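Local coordinates for aminoglycoside-O-phosphotransferase VIII (PDB 4H05), which probably transfers phosphate from ATP to the 3'-hydroxyl of aminoglycoside antibiotics, a modification that makes its host resistant to them, at residues 24-29 / 33-38; 106-111 / 201-206. One frame throughout, in Å; residues are numbered along the deposited sequence.

Both contacts involve beta hairpins of a protein-kinase-like fold, yet they share no element and no touching atoms: their centres lie 26 Å apart. Interaction 1 is the pairing inside a hairpin, where strands 22-25 and 35-40 are stitched by main-chain hydrogen bonds at one edge of the five-stranded sheet, on the protein surface, close to the predicted magnesium site. Interaction 2 is partly buried and much smaller; there the turn between strands 196-198 and 205-208 meets the start of helix 109-124 through van der Waals contact around one buried cysteine. The comparison illustrates how strand pairing relies on backbone polarity, whereas this turn meets its helix through a few side chains.

Interaction 1: 24-29 / 33-38; sequences VVVEDG and AGVYRL
Val24 and Arg37 form an antiparallel hydrogen-bonded pair at the open end of this hairpin, away from its turn, with Val24 N only 2.7 Å from Arg37 O and a return bond from Arg37 N to Val24 O. One step on, Val25 and Tyr36 are a non-hydrogen-bonded pair whose side chains run alongside each other on the same face. Val25 CG2 meets the rim of the phenol ring near its plane, 3.5 Å from Tyr36 CE1. The Tyr36 ring, set beside its own backbone N by chi1 of -50°, is further enclosed by an edge-to-face contact with Trp23 and by Leu11 of helix 6-17.

A classic beta bulge then shifts the register: Val26 and Glu27 both face Val35. Val35 O accepts two bonds, from Val26 N at 3.0 Å and Glu27 N at 3.2 Å, both donors approaching the same face of its carbonyl plane. The extra residue also brings Val26 CG2 to 3.8 Å from Val35 CG1. Pairing resumes with Val35 N on Glu27 O at 3.0 Å, a carbonyl that Gly34 CA also approaches with its C-H.

Toward the tip the contact loosens. Asp28 and Glu27 carry carboxylates on exposed residues, Gly29 is poorly ordered, and Ala33 N to Gly29 O, at 2.6 Å, is a bent bond that closes the turn. At the far end Arg37 NH2 forms a salt bridge with Glu44 of the adjacent strand 43-50.

By its place in the kinase-like fold, the hairpin probably corresponds to the one that carries the nucleotide-binding loop of kinases, and Val35 has its side chain near Asp210, a predicted magnesium ligand. Main-chain bonds concentrated in the strands, with one short bond and a poorly ordered glycine at the tip, are consistent with a firm strand pair bearing a more mobile turn.

Interaction 2: 106-111 / 201-206; sequences REQRLD and RTCEVT
The turn of the beta hairpin made by strands 196-198 and 205-208 offers Cys203 to Asp111, in the first turn of helix 109-124. Cys203 is the buried centre of the contact. Its SG lies beside its own backbone N (chi1 -57°), which directs the sulfur at the helix start, where it comes to rest 3.7 Å from Asp111 CB. The two beta carbons follow, Cys203 CB standing 4.1 Å from Asp111 CB, so it is the methylene of the aspartate, not its carboxylate, that covers the sulfur. The carboxylate itself remains at the exposed N-terminal end of the helix, a place where negative charge is generally favourable.

Gln108, three residues before Asp111 in the chain, closes another side of the sulfur: its extended side chain brings Gln108 CD to 4.1 Å from Cys203 SG and lays the amide close to the main chain of Arg201. Trp104 and Val112 also touch Cys203 and complete its surroundings.

The shape of the turn places the cysteine. Asp199 OD2 accepts from the backbone N atoms of Arg201 and Thr202, and an ST turn follows, in which Thr202 OG1 takes a bond from Glu204 N at 3.0 Å. Cys203, between them, adopts a left-handed backbone conformation. On the outer side the guanidinium of Arg201 has one face covered by Thr202 CG2, 3.7 Å above the plane and over its centre.

Beyond the turn, Val205 continues the apolar seam along the helix onto Ala115 and Leu119. The arrangement is that of the C-terminal lobe of kinase-like phosphotransferases, in which a short hairpin between the catalytic loop, here with predicted proton acceptor Asp190, and the metal-binding aspartate, predicted as Asp210, packs on a helix.

Interaction 1: 24-29 / 33-38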
loop_
_atom_site.group_PDB
_atom_site.type_symbol
_atom_site.label_atom_id
_atom_site.label_comp_id
_atom_site.label_asym_id
_atom_site.label_seq_id
_atom_site.Cartn_x
_atom_site.Cartn_y
_atom_site.Cartn_z
ATOM N N VAL A 24 -1.936 -11.197 -18.050
ATOM C CA VAL A 24 -1.680 -12.138 -16.991
ATOM C C VAL A 24 -2.425 -11.711 -15.734
ATOM O O VAL A 24 -2.337 -10.552 -15.290
ATOM C CB VAL A 24 -0.225 -12.174 -16.687
ATOM C CG1 VAL A 24 0.080 -13.283 -15.693
ATOM C CG2 VAL A 24 0.536 -12.356 -18.000
ATOM N N VAL A 25 -3.198 -12.629 -15.176
ATOM C CA VAL A 25 -3.915 -12.319 -13.968
ATOM C C VAL A 25 -2.975 -12.403 -12.812
ATOM O O VAL A 25 -2.264 -13.387 -12.675
ATOM C CB VAL A 25 -5.055 -13.245 -13.760
ATOM C CG1 VAL A 25 -5.616 -13.049 -12.357
ATOM C CG2 VAL A 25 -6.082 -12.920 -14.834
ATOM N N VAL A 26 -2.895 -11.334 -12.034
ATOM C CA VAL A 26 -2.054 -11.356 -10.841
ATOM C C VAL A 26 -2.945 -11.342 -9.600
ATOM O O VAL A 26 -2.542 -11.861 -8.573
ATOM C CB VAL A 26 -0.873 -10.324 -10.858
ATOM C CG1 VAL A 26 -0.987 -9.334 -12.003
ATOM C CG2 VAL A 26 -0.696 -9.625 -9.503
ATOM N N GLU A 27 -4.177 -10.843 -9.703
ATOM C CA GLU A 27 -5.152 -11.030 -8.633
ATOM C C GLU A 27 -6.510 -10.763 -9.213
ATOM O O GLU A 27 -6.703 -9.713 -9.837
ATOM C CB GLU A 27 -4.864 -10.045 -7.493
ATOM C CG GLU A 27 -5.473 -10.411 -6.145
ATOM C CD GLU A 27 -4.696 -9.793 -4.967
ATOM O OE1 GLU A 27 -4.906 -10.247 -3.807
ATOM O OE2 GLU A 27 -3.865 -8.861 -5.197
ATOM N N ASP A 28 -7.445 -11.715 -9.065
ATOM C CA ASP A 28 -8.790 -11.546 -9.651
ATOM C C ASP A 28 -9.771 -11.101 -8.538
ATOM O O ASP A 28 -9.342 -10.853 -7.407
ATOM C CB ASP A 28 -9.247 -12.836 -10.379
ATOM C CG ASP A 28 -10.405 -12.585 -11.398
ATOM O OD1 ASP A 28 -10.800 -11.411 -11.613
ATOM O OD2 ASP A 28 -10.919 -13.564 -11.975
ATOM N N GLY A 29 -11.063 -10.983 -8.872
ATOM C CA GLY A 29 -12.113 -10.508 -7.956
ATOM C C GLY A 29 -13.227 -9.873 -8.780
ATOM O O GLY A 29 -12.967 -9.451 -9.901
ATOM N N ALA A 33 -12.310 -8.157 -12.010
ATOM C CA ALA A 33 -12.024 -6.903 -11.296
ATOM C C ALA A 33 -10.838 -6.873 -10.329
ATOM O O ALA A 33 -11.037 -6.672 -9.133
ATOM C CB ALA A 33 -13.274 -6.426 -10.559
ATOM N N GLY A 34 -9.618 -6.970 -10.858
ATOM C CA GLY A 34 -8.431 -6.719 -10.079
ATOM C C GLY A 34 -7.204 -6.145 -10.785
ATOM O O GLY A 34 -7.173 -4.980 -11.160
ATOM N N VAL A 35 -6.170 -6.980 -10.866
ATOM C CA VAL A 35 -4.820 -6.568 -11.135
ATOM C C VAL A 35 -4.261 -7.478 -12.218
ATOM O O VAL A 35 -4.331 -8.683 -12.084
ATOM C CB VAL A 35 -3.947 -6.688 -9.864
ATOM C CG1 VAL A 35 -2.457 -6.375 -10.185
ATOM C CG2 VAL A 35 -4.471 -5.740 -8.759
ATOM N N TYR A 36 -3.709 -6.894 -13.287
ATOM C CA TYR A 36 -3.111 -7.635 -14.380
ATOM C C TYR A 36 -1.754 -7.075 -14.776
ATOM O O TYR A 36 -1.507 -5.866 -14.624
ATOM C CB TYR A 36 -4.032 -7.612 -15.621
ATOM C CG TYR A 36 -5.467 -7.984 -15.340
ATOM C CD1 TYR A 36 -5.898 -9.268 -15.504
ATOM C CD2 TYR A 36 -6.374 -7.026 -14.933
ATOM C CE1 TYR A 36 -7.203 -9.631 -15.231
ATOM C CE2 TYR A 36 -7.690 -7.363 -14.689
ATOM C CZ TYR A 36 -8.089 -8.684 -14.824
ATOM O OH TYR A 36 -9.380 -9.023 -14.582
ATOM N N ARG A 37 -0.910 -7.966 -15.276
ATOM C CA ARG A 37 0.328 -7.694 -15.961
ATOM C C ARG A 37 0.131 -7.935 -17.450
ATOM O O ARG A 37 -0.300 -9.048 -17.867
ATOM C CB ARG A 37 1.385 -8.616 -15.438
ATOM C CG ARG A 37 2.756 -8.442 -16.082
ATOM C CD ARG A 37 3.723 -9.517 -15.551
ATOM N NE ARG A 37 4.074 -9.214 -14.159
ATOM C CZ ARG A 37 5.036 -8.358 -13.781
ATOM N NH1 ARG A 37 5.271 -8.155 -12.489
ATOM N NH2 ARG A 37 5.769 -7.697 -14.684
ATOM N N LEU A 38 0.339 -6.885 -18.244
ATOM C CA LEU A 38 0.163 -6.946 -19.699
ATOM C C LEU A 38 1.517 -6.896 -20.286
ATOM O O LEU A 38 2.277 -5.999 -19.983
ATOM C CB LEU A 38 -0.584 -5.769 -20.278
ATOM C CG LEU A 38 -2.082 -5.825 -20.386
ATOM C CD1 LEU A 38 -2.611 -6.161 -18.946
ATOM C CD2 LEU A 38 -2.591 -4.498 -21.007
#

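Interaction 2: 106-111 / 201-206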
loop_
_atom_site.group_PDB
_atom_site.type_symbol
_atom_site.label_atom_id
_atom_site.label_comp_id
_atom_site.label_asym_id
_atom_site.label_seq_id
_atom_site.Cartn_x
_atom_site.Cartn_y
_atom_site.Cartn_z
ATOM N N ARG A 106 18.074 -16.064 1.357
ATOM C CA ARG A 106 18.334 -15.824 2.756
ATOM C C ARG A 106 19.398 -14.772 3.018
ATOM O O ARG A 106 19.293 -13.973 3.920
ATOM C CB ARG A 106 18.665 -17.184 3.412
ATOM C CG ARG A 106 19.821 -17.188 4.387
ATOM C CD ARG A 106 20.291 -18.621 4.732
ATOM N NE ARG A 106 20.665 -18.649 6.146
ATOM C CZ ARG A 106 19.778 -18.722 7.137
ATOM N NH1 ARG A 106 18.473 -18.832 6.859
ATOM N NH2 ARG A 106 20.200 -18.715 8.406
ATOM N N GLU A 107 20.436 -14.753 2.200
ATOM C CA GLU A 107 21.548 -13.845 2.420
ATOM C C GLU A 107 21.157 -12.477 1.965
ATOM O O GLU A 107 22.007 -11.603 1.953
ATOM C CB GLU A 107 22.791 -14.228 1.588
ATOM C CG GLU A 107 22.882 -15.671 1.103
ATOM C CD GLU A 107 21.989 -15.970 -0.097
ATOM O OE1 GLU A 107 20.795 -16.229 0.181
ATOM O OE2 GLU A 107 22.456 -15.965 -1.287
ATOM N N GLN A 108 19.925 -12.295 1.471
ATOM C CA GLN A 108 19.518 -10.961 1.006
ATOM C C GLN A 108 18.389 -10.382 1.893
ATOM O O GLN A 108 18.146 -9.183 1.910
ATOM C CB GLN A 108 19.150 -11.010 -0.494
ATOM C CG GLN A 108 20.325 -10.922 -1.451
ATOM C CD GLN A 108 19.875 -10.812 -2.914
ATOM O OE1 GLN A 108 20.392 -10.007 -3.677
ATOM N NE2 GLN A 108 18.918 -11.620 -3.300
ATOM N N ARG A 109 17.767 -11.233 2.701
ATOM C CA ARG A 109 16.665 -10.814 3.543
ATOM C C ARG A 109 16.920 -9.575 4.397
ATOM O O ARG A 109 16.080 -8.693 4.413
ATOM C CB ARG A 109 16.195 -11.978 4.395
ATOM C CG ARG A 109 15.683 -13.052 3.475
ATOM C CD ARG A 109 15.321 -14.307 4.217
ATOM N NE ARG A 109 14.722 -15.227 3.279
ATOM C CZ ARG A 109 14.439 -16.483 3.571
ATOM N NH1 ARG A 109 14.680 -16.970 4.778
ATOM N NH2 ARG A 109 13.917 -17.253 2.652
ATOM N N LEU A 110 18.076 -9.477 5.041
ATOM C CA LEU A 110 18.410 -8.277 5.814
ATOM C C LEU A 110 18.511 -7.082 4.918
ATOM O O LEU A 110 18.026 -6.020 5.257
ATOM C CB LEU A 110 19.716 -8.457 6.606
ATOM C CG LEU A 110 19.551 -9.235 7.927
ATOM C CD1 LEU A 110 20.613 -10.302 8.083
ATOM C CD2 LEU A 110 19.590 -8.316 9.130
ATOM N N ASP A 111 19.151 -7.233 3.762
ATOM C CA ASP A 111 19.220 -6.127 2.830
ATOM C C ASP A 111 17.838 -5.562 2.367
ATOM O O ASP A 111 17.720 -4.385 2.074
ATOM C CB ASP A 111 20.021 -6.541 1.584
ATOM C CG ASP A 111 21.480 -6.865 1.914
ATOM O OD1 ASP A 111 22.048 -6.207 2.818
ATOM O OD2 ASP A 111 22.031 -7.791 1.279
ATOM N N ARG A 201 19.303 -8.113 -7.834
ATOM C CA ARG A 201 20.731 -8.124 -7.598
ATOM C C ARG A 201 21.136 -7.172 -6.534
ATOM O O ARG A 201 21.912 -7.539 -5.688
ATOM C CB ARG A 201 21.426 -7.793 -8.899
ATOM C CG ARG A 201 22.926 -8.022 -8.925
ATOM C CD ARG A 201 23.510 -7.332 -10.170
ATOM N NE ARG A 201 24.611 -6.568 -9.665
ATOM C CZ ARG A 201 24.868 -5.278 -9.859
ATOM N NH1 ARG A 201 24.172 -4.525 -10.692
ATOM N NH2 ARG A 201 25.936 -4.758 -9.247
ATOM N N THR A 202 20.647 -5.931 -6.513
ATOM C CA THR A 202 21.253 -4.979 -5.557
ATOM C C THR A 202 20.353 -4.748 -4.342
ATOM O O THR A 202 20.743 -4.082 -3.408
ATOM C CB THR A 202 21.474 -3.615 -6.231
ATOM O OG1 THR A 202 20.202 -3.119 -6.705
ATOM C CG2 THR A 202 22.453 -3.766 -7.422
ATOM N N CYS A 203 19.114 -5.252 -4.389
ATOM C CA CYS A 203 18.063 -4.789 -3.437
ATOM C C CYS A 203 17.772 -3.256 -3.503
ATOM O O CYS A 203 17.177 -2.698 -2.567
ATOM C CB CYS A 203 18.395 -5.223 -1.985
ATOM S SG CYS A 203 18.604 -7.018 -1.837
ATOM N N GLU A 204 18.161 -2.550 -4.590
ATOM C CA GLU A 204 17.708 -1.189 -4.674
ATOM C C GLU A 204 16.202 -1.299 -4.827
ATOM O O GLU A 204 15.724 -2.181 -5.513
ATOM C CB GLU A 204 18.254 -0.460 -5.867
ATOM C CG GLU A 204 17.902 1.025 -5.973
ATOM C CD GLU A 204 18.762 1.716 -7.033
ATOM O OE1 GLU A 204 19.635 1.101 -7.663
ATOM O OE2 GLU A 204 18.595 2.898 -7.267
ATOM N N VAL A 205 15.469 -0.392 -4.200
ATOM C CA VAL A 205 14.076 -0.291 -4.470
ATOM C C VAL A 205 13.852 0.219 -5.905
ATOM O O VAL A 205 14.379 1.226 -6.251
ATOM C CB VAL A 205 13.453 0.722 -3.537
ATOM C CG1 VAL A 205 12.013 1.036 -4.017
ATOM C CG2 VAL A 205 13.507 0.190 -2.103
ATOM N N THR A 206 13.054 -0.476 -6.709
ATOM C CA THR A 206 12.796 -0.058 -8.074
ATOM C C THR A 206 11.455 0.616 -8.204
ATOM O O THR A 206 11.286 1.348 -9.129
ATOM C CB THR A 206 12.831 -1.232 -9.035
ATOM O OG1 THR A 206 12.076 -2.297 -8.474
ATOM C CG2 THR A 206 14.330 -1.710 -9.302
#